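Long-range contacts in glycosyl hydrolase (Aspergillus fumigatus, PDB 2X8R), which probably cleaves the beta-1,4 bonds between N-acetylmuramic acid and N-acetylglucosamine in peptidoglycan, as a secreted lysozyme of glycoside hydrolase family 25: residues G60-R65 with A75-K80; L96-N101 with V116-D121. All coordinates share one frame; numbering follows the deposited sequence.

Contact 1: residues G60-R65 with A75-K80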
loop_
_atom_site.group_PDB
_atom_site.type_symbol
_atom_site.label_atom_id
_atom_site.label_comp_id
_atom_site.label_asym_id
_atom_site.label_seq_id
_atom_site.Cartn_x
_atom_site.Cartn_y
_atom_site.Cartn_z
ATOM N N GLY A 60 0.978 2.986 -6.987
ATOM C CA GLY A 60 -0.036 3.828 -6.332
ATOM C C GLY A 60 -0.625 3.146 -5.112
ATOM O O GLY A 60 -0.460 1.925 -4.934
ATOM N N TYR A 61 -1.298 3.928 -4.251
ATOM C CA TYR A 61 -2.107 3.283 -3.241
ATOM C C TYR A 61 -3.455 3.951 -3.118
ATOM O O TYR A 61 -3.594 5.113 -3.512
ATOM C CB TYR A 61 -1.362 3.185 -1.882
ATOM C CG TYR A 61 -1.218 4.452 -1.025
ATOM C CD1 TYR A 61 -2.256 4.893 -0.225
ATOM C CD2 TYR A 61 0.012 5.140 -0.954
ATOM C CE1 TYR A 61 -2.092 6.014 0.629
ATOM C CE2 TYR A 61 0.181 6.229 -0.091
ATOM C CZ TYR A 61 -0.866 6.659 0.687
ATOM O OH TYR A 61 -0.722 7.766 1.535
ATOM N N HIS A 62 -4.428 3.177 -2.625
ATOM C CA HIS A 62 -5.801 3.600 -2.456
ATOM C C HIS A 62 -6.150 3.660 -0.957
ATOM O O HIS A 62 -5.941 2.685 -0.240
ATOM C CB HIS A 62 -6.746 2.590 -3.162
ATOM C CG HIS A 62 -8.187 2.932 -2.967
ATOM N ND1 HIS A 62 -8.777 3.993 -3.623
ATOM C CD2 HIS A 62 -9.119 2.439 -2.115
ATOM C CE1 HIS A 62 -10.035 4.101 -3.217
ATOM N NE2 HIS A 62 -10.259 3.184 -2.299
ATOM N N PHE A 63 -6.692 4.787 -0.486
ATOM C CA PHE A 63 -7.158 4.787 0.880
ATOM C C PHE A 63 -8.606 4.297 0.919
ATOM O O PHE A 63 -9.509 4.997 0.476
ATOM C CB PHE A 63 -7.046 6.151 1.539
ATOM C CG PHE A 63 -7.284 6.060 2.985
ATOM C CD1 PHE A 63 -8.569 6.180 3.507
ATOM C CD2 PHE A 63 -6.238 5.713 3.832
ATOM C CE1 PHE A 63 -8.800 6.018 4.893
ATOM C CE2 PHE A 63 -6.477 5.524 5.193
ATOM C CZ PHE A 63 -7.761 5.700 5.703
ATOM N N ALA A 64 -8.813 3.132 1.484
ATOM C CA ALA A 64 -10.113 2.555 1.530
ATOM C C ALA A 64 -11.077 3.304 2.418
ATOM O O ALA A 64 -10.706 3.734 3.441
ATOM C CB ALA A 64 -10.029 1.165 2.005
ATOM N N ARG A 65 -12.336 3.371 2.001
ATOM C CA ARG A 65 -13.429 3.836 2.845
ATOM C C ARG A 65 -14.580 2.857 2.652
ATOM O O ARG A 65 -15.481 3.098 1.849
ATOM C CB ARG A 65 -13.857 5.248 2.449
ATOM C CG ARG A 65 -12.895 6.336 2.896
ATOM C CD ARG A 65 -13.586 7.348 3.797
ATOM N NE ARG A 65 -13.757 8.639 3.140
ATOM C CZ ARG A 65 -14.726 9.502 3.428
ATOM N NH1 ARG A 65 -15.617 9.212 4.366
ATOM N NH2 ARG A 65 -14.805 10.655 2.778
ATOM N N ALA A 75 -11.743 -0.531 -6.055
ATOM C CA ALA A 75 -10.711 -1.090 -6.924
ATOM C C ALA A 75 -10.757 -0.492 -8.341
ATOM O O ALA A 75 -9.711 -0.123 -8.886
ATOM C CB ALA A 75 -10.770 -2.611 -6.972
ATOM N N LYS A 76 -11.956 -0.430 -8.929
ATOM C CA LYS A 76 -12.082 0.080 -10.272
ATOM C C LYS A 76 -11.684 1.551 -10.324
ATOM O O LYS A 76 -11.048 1.973 -11.281
ATOM C CB LYS A 76 -13.523 -0.049 -10.766
ATOM C CG LYS A 76 -13.872 -1.527 -11.072
ATOM C CD LYS A 76 -15.284 -1.666 -11.576
ATOM C CE LYS A 76 -15.427 -2.985 -12.363
ATOM N NZ LYS A 76 -16.825 -3.524 -12.417
ATOM N N PHE A 77 -12.057 2.323 -9.303
ATOM C CA PHE A 77 -11.747 3.737 -9.289
ATOM C C PHE A 77 -10.223 3.935 -9.181
ATOM O O PHE A 77 -9.619 4.719 -9.943
ATOM C CB PHE A 77 -12.487 4.414 -8.137
ATOM C CG PHE A 77 -12.160 5.872 -7.964
ATOM C CD1 PHE A 77 -12.355 6.799 -9.011
ATOM C CD2 PHE A 77 -11.700 6.334 -6.728
ATOM C CE1 PHE A 77 -12.049 8.177 -8.826
ATOM C CE2 PHE A 77 -11.414 7.701 -6.519
ATOM C CZ PHE A 77 -11.592 8.634 -7.575
ATOM N N PHE A 78 -9.620 3.199 -8.250
ATOM C CA PHE A 78 -8.152 3.200 -8.082
ATOM C C PHE A 78 -7.442 2.851 -9.410
ATOM O O PHE A 78 -6.487 3.535 -9.834
ATOM C CB PHE A 78 -7.821 2.219 -6.940
ATOM C CG PHE A 78 -6.353 1.975 -6.689
ATOM C CD1 PHE A 78 -5.457 3.025 -6.452
ATOM C CD2 PHE A 78 -5.905 0.641 -6.566
ATOM C CE1 PHE A 78 -4.094 2.755 -6.148
ATOM C CE2 PHE A 78 -4.581 0.344 -6.242
ATOM C CZ PHE A 78 -3.674 1.404 -5.999
ATOM N N LEU A 79 -7.900 1.783 -10.057
ATOM C CA LEU A 79 -7.296 1.318 -11.317
ATOM C C LEU A 79 -7.324 2.338 -12.448
ATOM O O LEU A 79 -6.407 2.356 -13.294
ATOM C CB LEU A 79 -7.981 0.031 -11.794
ATOM C CG LEU A 79 -7.575 -1.170 -10.943
ATOM C CD1 LEU A 79 -8.589 -2.264 -11.081
ATOM C CD2 LEU A 79 -6.204 -1.628 -11.422
ATOM N N LYS A 80 -8.351 3.182 -12.454
ATOM C CA LYS A 80 -8.475 4.200 -13.521
ATOM C C LYS A 80 -7.680 5.474 -13.203
ATOM O O LYS A 80 -7.634 6.407 -14.018
ATOM C CB LYS A 80 -9.937 4.577 -13.668
ATOM C CG LYS A 80 -10.779 3.539 -14.380
ATOM C CD LYS A 80 -12.220 4.014 -14.283
ATOM C CE LYS A 80 -13.201 3.070 -14.939
ATOM N NZ LYS A 80 -13.311 1.772 -14.159
#
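His62 and Phe78 carry this contact. The CB of His62 sits over one face of the Phe78 ring, 3.7 Å from its centroid and 20° off the ring normal, a CH-pi contact displaced toward the rim. The two rings are set obliquely, with centroids 5.8 Å apart and planes at 51°. Phe78 CG is anti to its backbone N (chi1 175°), which carries the ring down from the helix onto the strand backbone. There CE1 of Phe78 lies 3.3 Å from C of Tyr61. The ring tip goes further, with CZ of Phe78 3.4 Å from O of Gly60, which approaches at the ring edge. Gly60 has no side chain, and the ring tip lies close against its main chain. Phe77 adds a marginal touch, its CD2 4.5 Å from CE1 of His62. Both nitrogens of the buried imidazole are hydrogen-bonded, ND1 with Thr34 and NE2 with Gln74, so the ring is held at two points. Helix 71-79 thus packs back on strand 57-63, the first beta-alpha step of the beta-alpha-beta unit that ends in strand 95-97. Both Phe77 and Phe78 also touch Thr34 of the adjacent strand 26-35, while Leu79 leans on helix 112-130.

Contact 2: residues L96-N101 with V116-D121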
loop_
_atom_site.group_PDB
_atom_site.type_symbol
_atom_site.label_atom_id
_atom_site.label_comp_id
_atom_site.label_asym_id
_atom_site.label_seq_id
_atom_site.Cartn_x
_atom_site.Cartn_y
_atom_site.Cartn_z
ATOM N N LEU A 96 -3.508 -1.533 -1.273
ATOM C CA LEU A 96 -4.734 -1.133 -0.590
ATOM C C LEU A 96 -4.395 -0.710 0.823
ATOM O O LEU A 96 -3.917 -1.535 1.607
ATOM C CB LEU A 96 -5.682 -2.316 -0.536
ATOM C CG LEU A 96 -6.966 -2.143 0.311
ATOM C CD1 LEU A 96 -7.899 -1.038 -0.223
ATOM C CD2 LEU A 96 -7.742 -3.510 0.374
ATOM N N ASP A 97 -4.639 0.553 1.156
ATOM C CA ASP A 97 -4.425 1.053 2.523
ATOM C C ASP A 97 -5.742 0.882 3.259
ATOM O O ASP A 97 -6.694 1.638 3.035
ATOM C CB ASP A 97 -3.967 2.517 2.442
ATOM C CG ASP A 97 -3.824 3.194 3.794
ATOM O OD1 ASP A 97 -4.359 2.681 4.803
ATOM O OD2 ASP A 97 -3.123 4.237 3.814
ATOM N N ILE A 98 -5.787 -0.143 4.070
ATOM C CA ILE A 98 -7.006 -0.533 4.745
ATOM C C ILE A 98 -6.751 -0.579 6.286
ATOM O O ILE A 98 -6.206 -1.524 6.781
ATOM C CB ILE A 98 -7.557 -1.874 4.199
ATOM C CG1 ILE A 98 -8.800 -2.326 4.965
ATOM C CG2 ILE A 98 -6.506 -2.934 4.190
ATOM C CD1 ILE A 98 -10.015 -1.474 4.818
ATOM N N GLU A 99 -7.128 0.503 6.953
ATOM C CA GLU A 99 -6.885 0.652 8.344
ATOM C C GLU A 99 -7.740 1.810 8.911
ATOM O O GLU A 99 -8.774 2.038 8.424
ATOM C CB GLU A 99 -5.397 0.753 8.665
ATOM C CG GLU A 99 -4.526 1.497 7.710
ATOM C CD GLU A 99 -4.394 3.003 8.035
ATOM O OE1 GLU A 99 -4.154 3.746 7.102
ATOM O OE2 GLU A 99 -4.492 3.360 9.189
ATOM N N TYR A 100 -7.236 2.482 9.921
ATOM C CA TYR A 100 -8.056 3.301 10.757
ATOM C C TYR A 100 -8.872 4.354 10.019
ATOM O O TYR A 100 -8.372 5.105 9.295
ATOM C CB TYR A 100 -7.247 3.957 11.828
ATOM C CG TYR A 100 -6.443 2.976 12.640
ATOM C CD1 TYR A 100 -7.000 2.218 13.650
ATOM C CD2 TYR A 100 -5.114 2.825 12.413
ATOM C CE1 TYR A 100 -6.255 1.308 14.369
ATOM C CE2 TYR A 100 -4.352 1.935 13.168
ATOM C CZ TYR A 100 -4.932 1.165 14.164
ATOM O OH TYR A 100 -4.209 0.260 14.899
ATOM N N ASN A 101 -10.140 4.363 10.321
ATOM C CA ASN A 101 -11.058 5.327 9.728
ATOM C C ASN A 101 -10.802 6.735 10.270
ATOM O O ASN A 101 -11.092 6.994 11.436
ATOM C CB ASN A 101 -12.481 4.904 10.034
ATOM C CG ASN A 101 -13.534 5.819 9.382
ATOM O OD1 ASN A 101 -13.205 6.660 8.571
ATOM N ND2 ASN A 101 -14.830 5.585 9.703
ATOM N N VAL A 116 -14.345 -8.460 5.833
ATOM C CA VAL A 116 -13.595 -9.475 5.091
ATOM C C VAL A 116 -14.116 -9.557 3.634
ATOM O O VAL A 116 -13.328 -9.623 2.672
ATOM C CB VAL A 116 -13.611 -10.798 5.857
ATOM C CG1 VAL A 116 -13.135 -11.979 4.967
ATOM C CG2 VAL A 116 -12.760 -10.629 7.170
ATOM N N ALA A 117 -15.434 -9.492 3.462
ATOM C CA ALA A 117 -16.033 -9.539 2.135
ATOM C C ALA A 117 -15.614 -8.325 1.291
ATOM O O ALA A 117 -15.288 -8.456 0.090
ATOM C CB ALA A 117 -17.593 -9.603 2.256
ATOM N N TRP A 118 -15.621 -7.158 1.929
ATOM C CA TRP A 118 -15.233 -5.903 1.252
ATOM C C TRP A 118 -13.781 -6.022 0.754
ATOM O O TRP A 118 -13.514 -5.773 -0.421
ATOM C CB TRP A 118 -15.380 -4.689 2.189
ATOM C CG TRP A 118 -15.267 -3.381 1.477
ATOM C CD1 TRP A 118 -16.303 -2.578 1.080
ATOM C CD2 TRP A 118 -14.065 -2.686 1.122
ATOM N NE1 TRP A 118 -15.817 -1.456 0.436
ATOM C CE2 TRP A 118 -14.450 -1.487 0.468
ATOM C CE3 TRP A 118 -12.695 -2.965 1.283
ATOM C CZ2 TRP A 118 -13.514 -0.568 -0.044
ATOM C CZ3 TRP A 118 -11.733 -2.039 0.771
ATOM C CH2 TRP A 118 -12.152 -0.855 0.129
ATOM N N ILE A 119 -12.880 -6.451 1.635
ATOM C CA ILE A 119 -11.455 -6.571 1.242
ATOM C C ILE A 119 -11.264 -7.640 0.166
ATOM O O ILE A 119 -10.526 -7.420 -0.809
ATOM C CB ILE A 119 -10.522 -6.819 2.490
ATOM C CG1 ILE A 119 -10.681 -5.706 3.526
ATOM C CG2 ILE A 119 -9.015 -6.914 2.075
ATOM C CD1 ILE A 119 -10.167 -6.124 4.919
ATOM N N HIS A 120 -11.936 -8.789 0.304
ATOM C CA HIS A 120 -11.909 -9.772 -0.777
ATOM C C HIS A 120 -12.402 -9.169 -2.105
ATOM O O HIS A 120 -11.772 -9.348 -3.164
ATOM C CB HIS A 120 -12.709 -11.014 -0.385
ATOM C CG HIS A 120 -11.903 -12.053 0.331
ATOM N ND1 HIS A 120 -12.258 -12.555 1.560
ATOM C CD2 HIS A 120 -10.773 -12.708 -0.026
ATOM C CE1 HIS A 120 -11.389 -13.483 1.926
ATOM N NE2 HIS A 120 -10.471 -13.585 0.984
ATOM N N ASP A 121 -13.495 -8.417 -2.049
ATOM C CA ASP A 121 -14.019 -7.806 -3.260
ATOM C C ASP A 121 -12.998 -6.844 -3.926
ATOM O O ASP A 121 -12.847 -6.864 -5.149
ATOM C CB ASP A 121 -15.320 -7.096 -2.979
ATOM C CG ASP A 121 -16.505 -8.092 -2.763
ATOM O OD1 ASP A 121 -16.296 -9.307 -2.955
ATOM O OD2 ASP A 121 -17.641 -7.667 -2.458
#
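Leu96 and Ile98 meet Trp118 and Ile119 in a purely apolar contact. All four side chains are buried. Leu96 forks across the helix: its CD1 comes to the edge of the indole, 4.1 Å from CZ3 of Trp118, and its CD2 lies 4.0 Å from CG2 of Ile119. The side chains of Leu96 and Ile119 cross at about a right angle. Ile119 CG1 is anti to the carbonyl carbon (chi1 -57°), and its CD1 reaches 4.0 Å from CG1 of Ile98. Ile98 CD1 approaches the indole obliquely and less closely, 4.4 Å from CZ3 of Trp118. The indole is also held where NE1 donates to O of Ser69. Beyond Ile98, residues 99-101 turn away from helix 112-130 to a more exposed side. Here N of Tyr100 gives a bent hydrogen bond to OE2 of Glu99, 3.0 Å long, from above the carboxylate plane. The packing belongs to the beta-alpha-beta unit of strand 95-97, helix 112-130 and strand 135-138, in the TIM-barrel-like fold of family 25, where helices cover the outside of the barrel. Asp97-Ile98-Glu99 matches the DXE motif of this enzyme, whose acids are probably catalytic; its middle residue, Ile98, points to the helix.

How the contacts relate
Following the chain from the N terminus, the first of these elements is strand 57-63, and contact 1 closes when helix 71-79 folds back on it. The chain then enters strand 95-97, where contact 2 opens and closes on helix 112-130. The two contacts therefore follow in series and neither nests nor crosses the other. They are successive beta-alpha steps of one parallel part of the sheet. Their strands are neighbours: O of His62 probably accepts from N of Asp97, and N of Ala64 probably donates to O of Asp97. CB of Ala64, just past the end of strand 57-63, packs 3.5 Å from CH2 of Trp118, tying that loop to helix 112-130.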